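Local coordinates for sensor protein (Bacteroides thetaiotaomicron, PDB 2X7X) that binds fructose in its periplasmic domain and, as a membrane-spanning hybrid two-component sensor, probably passes the signal on through histidine kinase activity to control transcription, at residues 93-98 against 168-173; 132-137 against 197-202; 144-149 against 243-248. All coordinates share one frame; numbering follows the deposited sequence.

Contact 1 (93-98 against 168-173); sequences VDRKIL and AAWERG. With FRU (beta-D-fructofuranose), chain E.
Arg95 reaches across to Trp170 and slides its guanidinium over one face of the indole, near the rim at the pyrrole nitrogen. NH2 of Arg95 lies 3.3 Å from NE1 of Trp170; both are donors, so this is packing and not a hydrogen bond. The guanidinium and ring planes are tilted 30° from each other. The same face of the indole also carries the sugar: CH2 of Trp170 meets C6 of the fructose at 3.8 Å. Arg95 grips that sugar edge-on, with a nearly straight bond from NE to O6 (2.9 Å, 165°) and a longer one from NH2 to the ring oxygen O5 (3.3 Å). O6 in turn donates to OD1 of Asp94 at 2.6 Å. Arg95 can span the gap because its chain is extended from CG to NE, while the nearest backbones, CA of Arg95 and CA of Trp170, stay 13.1 Å apart. With Trp170 replaced by an alanine, the Arg95 guanidinium and C6 of the fructose would probably lose the flat surface they share. Away from this tight centre the segments diverge: Leu98 on one side and Arg172 on the other are exposed and do not meet. The 93-98 loop leaves strand 90-93 of the parallel sheet, and NH1 of Arg95 bonds to the Asn71 carbonyl in the loop after strand 65-68; Trp170 sits between strand 159-167 of the other sheet and helix 172-185, and Pro142 of helix 141-155 touches both side chains.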
# COMPACT_ATOMS: atom_id res chain seq x y z
N VAL A 93 -7.66 -21.65 -10.68
CA VAL A 93 -7.43 -20.49 -9.83
C VAL A 93 -8.32 -20.51 -8.59
O VAL A 93 -9.52 -20.81 -8.69
CB VAL A 93 -7.68 -19.15 -10.58
CG1 VAL A 93 -7.26 -17.99 -9.71
CG2 VAL A 93 -6.88 -19.10 -11.84
N ASP A 94 -7.72 -20.18 -7.44
CA ASP A 94 -8.48 -19.86 -6.22
C ASP A 94 -9.26 -21.07 -5.65
O ASP A 94 -8.92 -21.56 -4.58
CB ASP A 94 -9.34 -18.58 -6.44
CG ASP A 94 -10.66 -18.59 -5.69
OD1 ASP A 94 -10.66 -18.75 -4.45
OD2 ASP A 94 -11.71 -18.42 -6.33
N ARG A 95 -10.28 -21.54 -6.35
CA ARG A 95 -10.97 -22.75 -5.93
C ARG A 95 -10.40 -23.97 -6.63
O ARG A 95 -9.83 -23.85 -7.71
CB ARG A 95 -12.46 -22.64 -6.20
CG ARG A 95 -13.02 -21.38 -5.65
CD ARG A 95 -14.51 -21.44 -5.48
NE ARG A 95 -14.98 -20.15 -5.00
CZ ARG A 95 -16.26 -19.79 -4.94
NH1 ARG A 95 -17.23 -20.62 -5.32
NH2 ARG A 95 -16.55 -18.59 -4.50
N LYS A 96 -10.52 -25.13 -5.99
CA LYS A 96 -9.90 -26.38 -6.48
C LYS A 96 -10.95 -27.42 -6.88
O LYS A 96 -12.15 -27.26 -6.61
CB LYS A 96 -9.04 -27.02 -5.38
CG LYS A 96 -7.78 -26.30 -4.91
CD LYS A 96 -7.40 -26.91 -3.56
CE LYS A 96 -6.15 -26.33 -2.96
NZ LYS A 96 -6.01 -26.75 -1.52
N ILE A 97 -10.48 -28.51 -7.49
CA ILE A 97 -11.30 -29.70 -7.73
C ILE A 97 -10.74 -30.85 -6.91
O ILE A 97 -9.86 -30.65 -6.06
CB ILE A 97 -11.38 -30.06 -9.23
CG1 ILE A 97 -9.98 -30.28 -9.82
CG2 ILE A 97 -12.14 -29.00 -10.01
CD1 ILE A 97 -9.98 -30.92 -11.20
N LEU A 98 -11.25 -32.06 -7.15
CA LEU A 98 -10.91 -33.21 -6.32
C LEU A 98 -10.02 -34.25 -6.99
O LEU A 98 -9.96 -35.39 -6.56
CB LEU A 98 -12.18 -33.85 -5.75
CG LEU A 98 -13.05 -32.92 -4.90
CD1 LEU A 98 -14.27 -33.65 -4.39
CD2 LEU A 98 -12.24 -32.28 -3.75
N ALA A 168 -23.42 -19.23 4.36
CA ALA A 168 -23.96 -17.95 3.89
C ALA A 168 -23.71 -17.74 2.40
O ALA A 168 -23.94 -16.64 1.85
CB ALA A 168 -23.38 -16.81 4.69
N ALA A 169 -23.23 -18.79 1.75
CA ALA A 169 -23.05 -18.80 0.29
C ALA A 169 -22.28 -17.57 -0.23
O ALA A 169 -22.58 -17.05 -1.30
CB ALA A 169 -24.41 -18.94 -0.40
N TRP A 170 -21.28 -17.12 0.52
CA TRP A 170 -20.41 -16.01 0.12
C TRP A 170 -21.09 -14.64 0.10
O TRP A 170 -20.49 -13.66 -0.31
CB TRP A 170 -19.75 -16.27 -1.25
CG TRP A 170 -18.89 -17.49 -1.27
CD1 TRP A 170 -19.10 -18.62 -2.00
CD2 TRP A 170 -17.68 -17.72 -0.52
NE1 TRP A 170 -18.10 -19.53 -1.77
CE2 TRP A 170 -17.22 -19.01 -0.86
CE3 TRP A 170 -16.94 -16.96 0.40
CZ2 TRP A 170 -16.04 -19.57 -0.31
CZ3 TRP A 170 -15.77 -17.51 0.95
CH2 TRP A 170 -15.34 -18.81 0.59
N GLU A 171 -22.33 -14.55 0.55
CA GLU A 171 -23.09 -13.35 0.28
C GLU A 171 -23.65 -12.69 1.52
O GLU A 171 -23.85 -13.35 2.53
CB GLU A 171 -24.18 -13.61 -0.75
CG GLU A 171 -23.70 -14.03 -2.15
CD GLU A 171 -22.55 -13.22 -2.70
OE1 GLU A 171 -21.66 -13.83 -3.32
OE2 GLU A 171 -22.52 -11.97 -2.55
N ARG A 172 -23.90 -11.39 1.41
CA ARG A 172 -24.40 -10.56 2.52
C ARG A 172 -25.84 -10.87 2.93
O ARG A 172 -26.17 -10.87 4.10
CB ARG A 172 -24.18 -9.07 2.17
CG ARG A 172 -25.41 -8.18 2.13
CD ARG A 172 -25.49 -7.26 3.32
NE ARG A 172 -24.64 -6.09 3.12
CZ ARG A 172 -24.71 -4.96 3.82
NH1 ARG A 172 -25.61 -4.82 4.79
NH2 ARG A 172 -23.86 -3.98 3.55
N GLY A 173 -26.68 -11.17 1.94
CA GLY A 173 -28.07 -11.55 2.16
C GLY A 173 -28.25 -12.67 3.16
O GLY A 173 -28.81 -12.44 4.22
C1 FRU E . -15.20 -13.90 -4.84
C2 FRU E . -15.28 -14.67 -3.52
C3 FRU E . -14.45 -14.01 -2.42
C4 FRU E . -13.88 -15.22 -1.70
C5 FRU E . -13.60 -16.15 -2.87
C6 FRU E . -13.52 -17.64 -2.51
O1 FRU E . -16.24 -14.33 -5.70
O2 FRU E . -16.66 -14.79 -3.16
O3 FRU E . -15.21 -13.13 -1.59
O4 FRU E . -12.72 -14.91 -0.92
O5 FRU E . -14.73 -15.96 -3.72
O6 FRU E . -13.12 -18.39 -3.68

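Contact 2 (132-137 against 197-202); sequences VELTGL and DRIAPG. With FRU (beta-D-fructofuranose), chain E.
Leu134 and Ile199 meet at an angle: the CG2 methyl of Ile199 presses on CB of Leu134 at 3.6 Å. CD1 of Leu134 is farther off, 4.2 Å from that same CG2 of Ile199. The other arm of Ile199 runs up the strand, where its CD1 lies 3.8 Å from the carbonyl O of Thr135. With CG2 anti to the backbone N and CG1 anti to the carbonyl carbon (chi1 -70°), one branch meets Leu134 and the other reaches the Thr135 carbonyl. This is a helix laid on a sheet, as in the alpha/beta lobes of type I periplasmic binding proteins: strand 128-135 lies parallel beside strand 191-194, which leads into helix 199-209, and Ile199 also touches Ala194 of strand 191-194 and Ala175 of helix 172-185. Thr135 turns away from the helix and its OG1 donates to O of Gly136 at 2.8 Å. Next door to Ile199, Arg198 points elsewhere, to the fructose. Its chain bends at chi3 (-51°), bringing the guanidinium edge to the sugar: NH2 gives a straight bond to O2 (2.7 Å, 170°), NH1 a weak one to O3, and NE is held by a salt bridge to OE2 of Glu171.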
# COMPACT_ATOMS: atom_id res chain seq x y z
N VAL A 132 -19.16 -17.17 16.49
CA VAL A 132 -20.04 -17.73 15.47
C VAL A 132 -19.34 -17.63 14.11
O VAL A 132 -18.61 -16.66 13.86
CB VAL A 132 -21.46 -17.09 15.49
CG1 VAL A 132 -22.16 -17.40 16.79
CG2 VAL A 132 -21.42 -15.58 15.28
N GLU A 133 -19.56 -18.64 13.25
CA GLU A 133 -18.95 -18.72 11.91
C GLU A 133 -19.99 -18.66 10.82
O GLU A 133 -20.99 -19.37 10.87
CB GLU A 133 -18.14 -20.01 11.75
CG GLU A 133 -17.30 -20.09 10.47
CD GLU A 133 -16.48 -21.37 10.34
OE1 GLU A 133 -16.84 -22.40 10.95
OE2 GLU A 133 -15.47 -21.38 9.59
N LEU A 134 -19.75 -17.82 9.82
CA LEU A 134 -20.60 -17.73 8.65
C LEU A 134 -19.76 -18.07 7.41
O LEU A 134 -18.89 -17.31 7.00
CB LEU A 134 -21.24 -16.33 8.57
CG LEU A 134 -22.19 -15.95 9.72
CD1 LEU A 134 -22.34 -14.45 9.91
CD2 LEU A 134 -23.57 -16.57 9.55
N THR A 135 -20.01 -19.23 6.84
CA THR A 135 -19.13 -19.79 5.82
C THR A 135 -19.53 -19.42 4.39
O THR A 135 -20.67 -19.04 4.13
CB THR A 135 -19.06 -21.35 5.92
OG1 THR A 135 -20.19 -21.94 5.27
CG2 THR A 135 -19.07 -21.78 7.37
N GLY A 136 -18.60 -19.57 3.46
CA GLY A 136 -18.93 -19.58 2.03
C GLY A 136 -19.66 -20.86 1.69
O GLY A 136 -19.86 -21.73 2.54
N LEU A 137 -20.07 -20.97 0.43
CA LEU A 137 -20.77 -22.16 -0.08
C LEU A 137 -20.04 -23.42 0.36
O LEU A 137 -18.87 -23.61 0.03
CB LEU A 137 -20.84 -22.08 -1.61
CG LEU A 137 -21.79 -23.01 -2.38
CD1 LEU A 137 -23.24 -22.91 -1.91
CD2 LEU A 137 -21.70 -22.68 -3.87
N ASP A 197 -15.65 -10.54 2.95
CA ASP A 197 -15.97 -9.15 3.28
C ASP A 197 -17.33 -8.74 2.75
O ASP A 197 -17.66 -7.55 2.78
CB ASP A 197 -14.92 -8.19 2.71
CG ASP A 197 -13.55 -8.39 3.32
OD1 ASP A 197 -13.44 -8.94 4.44
OD2 ASP A 197 -12.57 -7.98 2.69
N ARG A 198 -18.09 -9.69 2.21
CA ARG A 198 -19.49 -9.43 1.84
C ARG A 198 -20.41 -10.05 2.91
O ARG A 198 -21.40 -9.45 3.33
CB ARG A 198 -19.81 -9.97 0.46
CG ARG A 198 -19.14 -9.19 -0.70
CD ARG A 198 -19.69 -9.60 -2.10
NE ARG A 198 -19.70 -11.06 -2.35
CZ ARG A 198 -18.62 -11.79 -2.63
NH1 ARG A 198 -17.40 -11.24 -2.68
NH2 ARG A 198 -18.75 -13.09 -2.83
N ILE A 199 -20.06 -11.25 3.37
CA ILE A 199 -20.70 -11.83 4.54
C ILE A 199 -20.59 -10.86 5.74
O ILE A 199 -21.59 -10.60 6.44
CB ILE A 199 -20.11 -13.22 4.86
CG1 ILE A 199 -20.55 -14.23 3.79
CG2 ILE A 199 -20.55 -13.72 6.20
CD1 ILE A 199 -19.66 -15.45 3.64
N ALA A 200 -19.41 -10.31 5.95
CA ALA A 200 -19.11 -9.53 7.16
C ALA A 200 -20.05 -8.34 7.44
O ALA A 200 -20.62 -8.27 8.53
CB ALA A 200 -17.65 -9.11 7.19
N PRO A 201 -20.23 -7.42 6.48
CA PRO A 201 -21.15 -6.30 6.77
C PRO A 201 -22.61 -6.73 7.03
O PRO A 201 -23.37 -6.00 7.68
CB PRO A 201 -21.07 -5.41 5.52
CG PRO A 201 -20.37 -6.24 4.47
CD PRO A 201 -19.58 -7.30 5.16
N GLY A 202 -22.98 -7.90 6.53
CA GLY A 202 -24.32 -8.40 6.70
C GLY A 202 -24.55 -8.82 8.13
O GLY A 202 -25.59 -8.52 8.72
C1 FRU E . -15.20 -13.90 -4.84
C2 FRU E . -15.28 -14.67 -3.52
C3 FRU E . -14.45 -14.01 -2.42
C4 FRU E . -13.88 -15.22 -1.70
C5 FRU E . -13.60 -16.15 -2.87
C6 FRU E . -13.52 -17.64 -2.51
O1 FRU E . -16.24 -14.33 -5.70
O2 FRU E . -16.66 -14.79 -3.16
O3 FRU E . -15.21 -13.13 -1.59
O4 FRU E . -12.72 -14.91 -0.92
O5 FRU E . -14.73 -15.96 -3.72
O6 FRU E . -13.12 -18.39 -3.68

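Contact 3 (144-149 against 243-248); sequences MERHQG and FIYPTN. With FRU (beta-D-fructofuranose), chain E.
Arg146 drives one corner of its guanidinium into the face of the Tyr245 ring. Its NH2 sits 3.2 Å above the ring plane, over the centre, and the guanidinium plane stands almost upright on the ring, 84° from it. CZ of Arg146 lies 4.5 Å from the ring centroid and just 3° off the normal, a cation-pi contact in which an end nitrogen, not the flat of the group, faces the pi cloud.

Along helix 141-155, Met144 belongs to the helix scaffold: its carbonyl O receives the amide N of Gln148 at 3.0 Å. OE2 of Glu145 forms a salt bridge with NZ of Lys96, in the loop after strand 90-93. Arg146 follows, CG anti to the carbonyl carbon (chi1 -79°) and the chain extended from there, which carries the charge over the 11.6 Å between CA of Arg146 and CA of Tyr245. At the end NH1 and NH2 together clasp O4 of the fructose, each at 3.0 Å from it, while NE bonds to OD1 of Asn110. These bonds and the ring would fix the rotation of the guanidinium. Tyr245 is fixed in its turn, its OH bonded to OD1 of Asp94 and to ND2 of Asn110. His147, on another side of the helix, sends ND1 to OE1 of Glu133, and Gly149 closes the turn with its N on O of Glu145 at 2.9 Å.

Tyr245, just past strand 241-244, also meets the ring of Trp19. Arg146 and Tyr245 line the fructose pocket in the cleft between two alpha/beta lobes, as in the type I periplasmic binding protein fold.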
# COMPACT_ATOMS: atom_id res chain seq x y z
N MET A 144 -14.45 -24.81 2.82
CA MET A 144 -13.98 -26.00 3.53
C MET A 144 -12.73 -25.68 4.34
O MET A 144 -12.70 -25.89 5.56
CB MET A 144 -13.66 -27.12 2.54
CG MET A 144 -14.85 -27.88 1.98
SD MET A 144 -14.41 -28.94 0.56
CE MET A 144 -16.08 -29.35 0.04
N GLU A 145 -11.70 -25.19 3.65
CA GLU A 145 -10.41 -24.92 4.25
C GLU A 145 -10.48 -23.76 5.24
O GLU A 145 -9.97 -23.88 6.36
CB GLU A 145 -9.34 -24.70 3.18
CG GLU A 145 -8.94 -25.98 2.49
CD GLU A 145 -8.23 -25.78 1.16
OE1 GLU A 145 -7.50 -24.77 0.99
OE2 GLU A 145 -8.41 -26.66 0.28
N ARG A 146 -11.13 -22.65 4.87
CA ARG A 146 -11.35 -21.58 5.84
C ARG A 146 -11.93 -22.09 7.16
O ARG A 146 -11.64 -21.54 8.22
CB ARG A 146 -12.18 -20.44 5.25
CG ARG A 146 -11.35 -19.53 4.37
CD ARG A 146 -12.18 -18.70 3.41
NE ARG A 146 -11.36 -18.20 2.32
CZ ARG A 146 -11.72 -17.24 1.46
NH1 ARG A 146 -12.90 -16.63 1.56
NH2 ARG A 146 -10.88 -16.91 0.46
N HIS A 147 -12.71 -23.15 7.11
CA HIS A 147 -13.26 -23.71 8.34
C HIS A 147 -12.27 -24.62 9.05
O HIS A 147 -12.09 -24.51 10.26
CB HIS A 147 -14.59 -24.43 8.08
CG HIS A 147 -15.11 -25.18 9.27
ND1 HIS A 147 -15.76 -24.56 10.31
CD2 HIS A 147 -15.09 -26.50 9.56
CE1 HIS A 147 -16.12 -25.47 11.20
NE2 HIS A 147 -15.72 -26.66 10.77
N GLN A 148 -11.59 -25.49 8.29
CA GLN A 148 -10.68 -26.48 8.85
C GLN A 148 -9.52 -25.81 9.59
O GLN A 148 -9.17 -26.20 10.71
CB GLN A 148 -10.13 -27.40 7.76
CG GLN A 148 -11.08 -28.44 7.24
CD GLN A 148 -10.70 -28.96 5.83
OE1 GLN A 148 -11.55 -29.49 5.11
NE2 GLN A 148 -9.42 -28.80 5.44
N GLY A 149 -8.94 -24.79 8.94
CA GLY A 149 -7.77 -24.09 9.45
C GLY A 149 -8.13 -23.34 10.70
O GLY A 149 -7.36 -23.28 11.65
N PHE A 243 -8.42 -10.42 6.01
CA PHE A 243 -7.19 -11.00 5.46
C PHE A 243 -7.15 -10.85 3.97
O PHE A 243 -8.17 -11.03 3.30
CB PHE A 243 -7.05 -12.46 5.89
CG PHE A 243 -6.67 -12.62 7.31
CD1 PHE A 243 -5.34 -12.78 7.67
CD2 PHE A 243 -7.64 -12.52 8.31
CE1 PHE A 243 -4.98 -12.90 9.01
CE2 PHE A 243 -7.31 -12.62 9.65
CZ PHE A 243 -5.98 -12.82 10.01
N ILE A 244 -5.98 -10.49 3.45
CA ILE A 244 -5.80 -10.31 2.02
C ILE A 244 -6.01 -11.63 1.31
O ILE A 244 -5.31 -12.60 1.57
CB ILE A 244 -4.39 -9.77 1.70
CG1 ILE A 244 -4.28 -8.30 2.13
CG2 ILE A 244 -4.06 -9.95 0.20
CD1 ILE A 244 -2.98 -7.62 1.74
N TYR A 245 -7.03 -11.68 0.46
CA TYR A 245 -7.18 -12.81 -0.45
C TYR A 245 -6.88 -12.30 -1.85
O TYR A 245 -7.74 -11.68 -2.50
CB TYR A 245 -8.57 -13.44 -0.36
CG TYR A 245 -8.65 -14.79 -1.05
CD1 TYR A 245 -7.79 -15.83 -0.68
CD2 TYR A 245 -9.56 -15.02 -2.07
CE1 TYR A 245 -7.84 -17.08 -1.31
CE2 TYR A 245 -9.62 -16.26 -2.71
CZ TYR A 245 -8.76 -17.29 -2.32
OH TYR A 245 -8.81 -18.53 -2.93
N PRO A 246 -5.65 -12.53 -2.31
CA PRO A 246 -5.12 -11.82 -3.49
C PRO A 246 -5.68 -12.33 -4.80
O PRO A 246 -5.85 -13.54 -5.00
CB PRO A 246 -3.61 -12.05 -3.41
CG PRO A 246 -3.46 -13.36 -2.66
CD PRO A 246 -4.66 -13.45 -1.72
N THR A 247 -5.98 -11.39 -5.69
CA THR A 247 -6.53 -11.66 -7.00
C THR A 247 -5.40 -12.02 -7.97
O THR A 247 -5.48 -13.03 -8.67
CB THR A 247 -7.34 -10.47 -7.52
OG1 THR A 247 -6.53 -9.29 -7.46
CG2 THR A 247 -8.58 -10.24 -6.68
N ASN A 248 -4.36 -11.18 -8.00
CA ASN A 248 -3.16 -11.38 -8.82
C ASN A 248 -3.42 -11.84 -10.26
O ASN A 248 -2.80 -12.78 -10.75
CB ASN A 248 -2.16 -12.29 -8.09
CG ASN A 248 -1.37 -11.56 -7.00
OD1 ASN A 248 -1.20 -10.34 -7.03
ND2 ASN A 248 -0.88 -12.32 -6.02
C1 FRU E . -15.20 -13.90 -4.84
C2 FRU E . -15.28 -14.67 -3.52
C3 FRU E . -14.45 -14.01 -2.42
C4 FRU E . -13.88 -15.22 -1.70
C5 FRU E . -13.60 -16.15 -2.87
C6 FRU E . -13.52 -17.64 -2.51
O1 FRU E . -16.24 -14.33 -5.70
O2 FRU E . -16.66 -14.79 -3.16
O3 FRU E . -15.21 -13.13 -1.59
O4 FRU E . -12.72 -14.91 -0.92
O5 FRU E . -14.73 -15.96 -3.72
O6 FRU E . -13.12 -18.39 -3.68

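All three contacts are buried, but they differ in kind. Contact 2 is the apolar one, a helix on a strand, and its two touching side chains stay off the sugar. Contacts 1 and 3 line the cleft, each pairing an arginine with an aromatic ring, tilted by 30° in contact 1 and nearly upright in contact 3; Trp170 packs against Arg146 between them. Contacts 2 and 3 lie on the mixed-sheet lobe, where strand 128-135 runs on into helix 141-155, whereas contact 1 alone bridges the two sheets, through loops that follow their strands. Contacts 1 and 2 are tied by Ala168 N and Thr135 O, a probable hydrogen bond at 2.8 Å.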